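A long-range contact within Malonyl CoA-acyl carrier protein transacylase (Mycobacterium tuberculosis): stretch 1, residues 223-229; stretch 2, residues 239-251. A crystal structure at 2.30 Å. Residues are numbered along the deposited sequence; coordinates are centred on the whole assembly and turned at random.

Stretch 1 (223-229) LSNRDGK
Stretch 2 (239-251) DTLVSQLTQPVRW

What backbone conformation does each stretch bring to the contact? Residues 223-229 form an irregular loop that enters extended (Ser224, phi/psi -125/142), turns through Asn225 (-65/-17) and Arg226 (-55/-52), and leaves by Asp227 (-149/17) and Gly228 (67/9), whose positive phi favours glycine. The turn is closed by Gly228 N donating to Ser224 O at 2.7 Å. It is braced by two side chains: Ser224 OG (chi1 t) accepts from Arg226 N at 3.2 Å, and Asp227 OD2 (chi1 p) accepts from Lys229 N at 3.1 Å. The second stretch begins in a helix, with Gln244 N bonded to Thr240 O at 2.9 Å, then passes through a loop to extended residues at Pro248 (-58/149) and Val249 (-93/109).

Where do the backbones join directly? The nearest CA atoms are those of Asn225 and Val249, 4.8 Å apart. One residue further on, Arg250 N donates to Asn225 O at 2.7 Å with an angle of 159° at the hydrogen, the single direct hydrogen bond assigned between the stretches. The bond is short and nearly straight, and it sits beside the closest CA pair, Asn225 and Val249. Arg250 (-91/66) also occupies the N-cap position before the helix that Trp251 enters.

Which side chains fill the space around that bond? Asn225 (chi1 m) points toward the second stretch, placing OD1 3.4 Å from Val249 CG1 (chi1 t) and ND2 3.9 Å from Trp251 CE3, at the ring edge; both amide atoms find hydrogen bonds elsewhere in the structure. On the helix, Thr240 (chi1 m) turns its methyl to the loop: CG2 lies a tight 2.9 Å from Ser224 OG and 3.8 Å from Arg226 CB. Gln244 (chi1 m, chi2 m) points toward the loop, and the end of its side chain lies against Asn225 and Arg226, but its amide is probably flipped in the model, so the identity of its terminal atoms stays open. Arg250 directs CB toward the loop, and its CG packs 3.5 Å from Arg226 O before the all-m side chain (chi1 to chi3) leads away. Between them the two stretches bury 427 Å², both sides summed.

How does water complete the polar contacts? Water 1 donates to both Arg226 O at 2.8 Å and Pro248 O at 2.6 Å, linking two carbonyls that cannot bond to each other because neither carries a proton. Water 2 accepts from Arg226 NH1 at 2.7 Å and lies 2.6 Å from Thr240 OG1, also hydrogen-bonded. The Arg226 side chain is extended (chi1 to chi3 t), so this second bridge ties its exposed guanidinium to the helix.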

# COMPACT_ATOMS: atom_id res chain seq x y z
N LEU A 223 -8.63 -5.09 -7.31
CA LEU A 223 -8.26 -3.94 -8.13
C LEU A 223 -6.75 -3.73 -8.13
O LEU A 223 -6.05 -4.22 -7.24
CB LEU A 223 -8.94 -2.67 -7.61
CG LEU A 223 -10.47 -2.72 -7.56
CD1 LEU A 223 -11.01 -1.36 -7.15
CD2 LEU A 223 -11.00 -3.14 -8.93
N SER A 224 -6.26 -3.01 -9.14
CA SER A 224 -4.84 -2.73 -9.27
C SER A 224 -4.57 -1.23 -9.35
O SER A 224 -5.33 -0.49 -9.97
CB SER A 224 -4.28 -3.42 -10.52
OG SER A 224 -2.92 -3.06 -10.73
N ASN A 225 -3.48 -0.80 -8.73
CA ASN A 225 -3.06 0.60 -8.73
C ASN A 225 -2.69 1.05 -10.14
O ASN A 225 -2.59 2.24 -10.43
CB ASN A 225 -1.82 0.79 -7.83
CG ASN A 225 -2.15 0.72 -6.36
OD1 ASN A 225 -1.24 0.65 -5.52
ND2 ASN A 225 -3.44 0.76 -6.01
N ARG A 226 -2.46 0.08 -11.02
CA ARG A 226 -2.11 0.37 -12.40
C ARG A 226 -3.14 1.27 -13.08
O ARG A 226 -2.81 2.31 -13.65
CB ARG A 226 -2.00 -0.93 -13.19
CG ARG A 226 -1.66 -0.73 -14.65
CD ARG A 226 -1.68 -2.05 -15.41
NE ARG A 226 -1.09 -1.90 -16.73
CZ ARG A 226 -1.14 -2.83 -17.69
NH1 ARG A 226 -1.76 -3.98 -17.48
NH2 ARG A 226 -0.55 -2.60 -18.86
N ASP A 227 -4.40 0.86 -13.00
CA ASP A 227 -5.48 1.61 -13.64
C ASP A 227 -6.82 1.51 -12.91
O ASP A 227 -7.86 1.81 -13.50
CB ASP A 227 -5.64 1.11 -15.07
CG ASP A 227 -5.77 -0.40 -15.14
OD1 ASP A 227 -5.81 -0.94 -16.27
OD2 ASP A 227 -5.84 -1.05 -14.08
N GLY A 228 -6.80 1.09 -11.66
CA GLY A 228 -8.05 0.97 -10.92
C GLY A 228 -8.97 -0.12 -11.45
O GLY A 228 -10.12 -0.21 -11.03
N LYS A 229 -8.48 -0.94 -12.37
CA LYS A 229 -9.29 -2.02 -12.93
C LYS A 229 -8.92 -3.36 -12.29
O LYS A 229 -7.78 -3.56 -11.87
CB LYS A 229 -9.10 -2.11 -14.44
CG LYS A 229 -9.53 -0.87 -15.20
CD LYS A 229 -11.03 -0.68 -15.20
CE LYS A 229 -11.40 0.56 -16.00
NZ LYS A 229 -12.87 0.77 -16.09
N ASP A 239 1.95 -10.13 -12.78
CA ASP A 239 2.67 -9.34 -13.77
C ASP A 239 2.44 -7.85 -13.52
O ASP A 239 3.36 -7.05 -13.62
CB ASP A 239 2.21 -9.69 -15.19
CG ASP A 239 2.68 -11.06 -15.64
OD1 ASP A 239 3.60 -11.62 -15.01
OD2 ASP A 239 2.13 -11.58 -16.64
N THR A 240 1.21 -7.50 -13.19
CA THR A 240 0.88 -6.11 -12.91
C THR A 240 1.55 -5.64 -11.63
O THR A 240 2.02 -4.50 -11.56
CB THR A 240 -0.65 -5.94 -12.81
OG1 THR A 240 -1.23 -6.23 -14.08
CG2 THR A 240 -1.01 -4.51 -12.40
N LEU A 241 1.58 -6.51 -10.62
CA LEU A 241 2.22 -6.17 -9.34
C LEU A 241 3.70 -5.86 -9.55
O LEU A 241 4.21 -4.87 -9.02
CB LEU A 241 2.06 -7.34 -8.35
CG LEU A 241 2.85 -7.24 -7.04
CD1 LEU A 241 2.45 -6.01 -6.26
CD2 LEU A 241 2.62 -8.48 -6.21
N VAL A 242 4.39 -6.69 -10.32
CA VAL A 242 5.81 -6.48 -10.57
C VAL A 242 6.00 -5.16 -11.30
O VAL A 242 6.83 -4.33 -10.92
CB VAL A 242 6.39 -7.62 -11.42
CG1 VAL A 242 7.86 -7.35 -11.73
CG2 VAL A 242 6.25 -8.94 -10.67
N SER A 243 5.21 -4.96 -12.35
CA SER A 243 5.29 -3.74 -13.14
C SER A 243 5.00 -2.47 -12.34
O SER A 243 5.60 -1.42 -12.59
CB SER A 243 4.34 -3.86 -14.33
OG SER A 243 4.43 -2.71 -15.15
N GLN A 244 4.10 -2.55 -11.36
CA GLN A 244 3.77 -1.39 -10.54
C GLN A 244 4.97 -0.81 -9.82
O GLN A 244 4.94 0.33 -9.35
CB GLN A 244 2.68 -1.74 -9.52
CG GLN A 244 1.28 -1.57 -10.05
CD GLN A 244 1.07 -0.18 -10.61
OE1 GLN A 244 1.06 0.81 -9.87
NE2 GLN A 244 0.90 -0.10 -11.91
N LEU A 245 6.03 -1.60 -9.72
CA LEU A 245 7.24 -1.16 -9.05
C LEU A 245 7.73 0.18 -9.58
O LEU A 245 8.16 1.04 -8.83
CB LEU A 245 8.33 -2.22 -9.19
CG LEU A 245 9.43 -2.22 -8.13
CD1 LEU A 245 8.80 -2.41 -6.75
CD2 LEU A 245 10.42 -3.34 -8.40
N THR A 246 7.65 0.36 -10.90
CA THR A 246 8.12 1.59 -11.52
C THR A 246 6.98 2.42 -12.10
O THR A 246 7.22 3.40 -12.82
CB THR A 246 9.11 1.28 -12.67
OG1 THR A 246 8.44 0.49 -13.67
CG2 THR A 246 10.32 0.52 -12.15
N GLN A 247 5.74 2.05 -11.80
CA GLN A 247 4.58 2.76 -12.33
C GLN A 247 3.77 3.54 -11.30
O GLN A 247 3.72 3.17 -10.13
CB GLN A 247 3.65 1.77 -13.04
CG GLN A 247 4.30 1.04 -14.21
CD GLN A 247 4.75 2.00 -15.29
OE1 GLN A 247 3.93 2.64 -15.95
NE2 GLN A 247 6.07 2.12 -15.47
N PRO A 248 3.13 4.63 -11.73
CA PRO A 248 2.31 5.47 -10.85
C PRO A 248 1.17 4.70 -10.18
O PRO A 248 0.62 3.74 -10.74
CB PRO A 248 1.76 6.54 -11.80
CG PRO A 248 2.86 6.66 -12.82
CD PRO A 248 3.23 5.22 -13.07
N VAL A 249 0.82 5.12 -8.97
CA VAL A 249 -0.27 4.52 -8.23
C VAL A 249 -1.52 5.32 -8.56
O VAL A 249 -1.65 6.47 -8.14
CB VAL A 249 -0.00 4.58 -6.69
CG1 VAL A 249 -1.23 4.07 -5.92
CG2 VAL A 249 1.24 3.76 -6.34
N ARG A 250 -2.44 4.74 -9.33
CA ARG A 250 -3.68 5.43 -9.68
C ARG A 250 -4.75 5.10 -8.65
O ARG A 250 -5.75 4.44 -8.95
CB ARG A 250 -4.15 5.02 -11.09
CG ARG A 250 -3.24 5.46 -12.24
CD ARG A 250 -2.85 6.94 -12.12
NE ARG A 250 -4.01 7.84 -12.09
CZ ARG A 250 -4.49 8.51 -13.14
NH1 ARG A 250 -5.55 9.30 -13.00
NH2 ARG A 250 -3.91 8.40 -14.33
N TRP A 251 -4.55 5.56 -7.42
CA TRP A 251 -5.52 5.30 -6.36
C TRP A 251 -6.85 5.94 -6.73
O TRP A 251 -7.91 5.40 -6.43
CB TRP A 251 -5.03 5.85 -5.01
CG TRP A 251 -5.96 5.47 -3.90
CD1 TRP A 251 -6.74 6.32 -3.16
CD2 TRP A 251 -6.28 4.14 -3.46
NE1 TRP A 251 -7.54 5.60 -2.30
CE2 TRP A 251 -7.27 4.26 -2.46
CE3 TRP A 251 -5.82 2.87 -3.82
CZ2 TRP A 251 -7.82 3.14 -1.81
CZ3 TRP A 251 -6.37 1.75 -3.18
CH2 TRP A 251 -7.36 1.90 -2.18
O HOH W 1 -0.21 3.38 -13.22
O HOH W 2 -3.12 -4.97 -15.33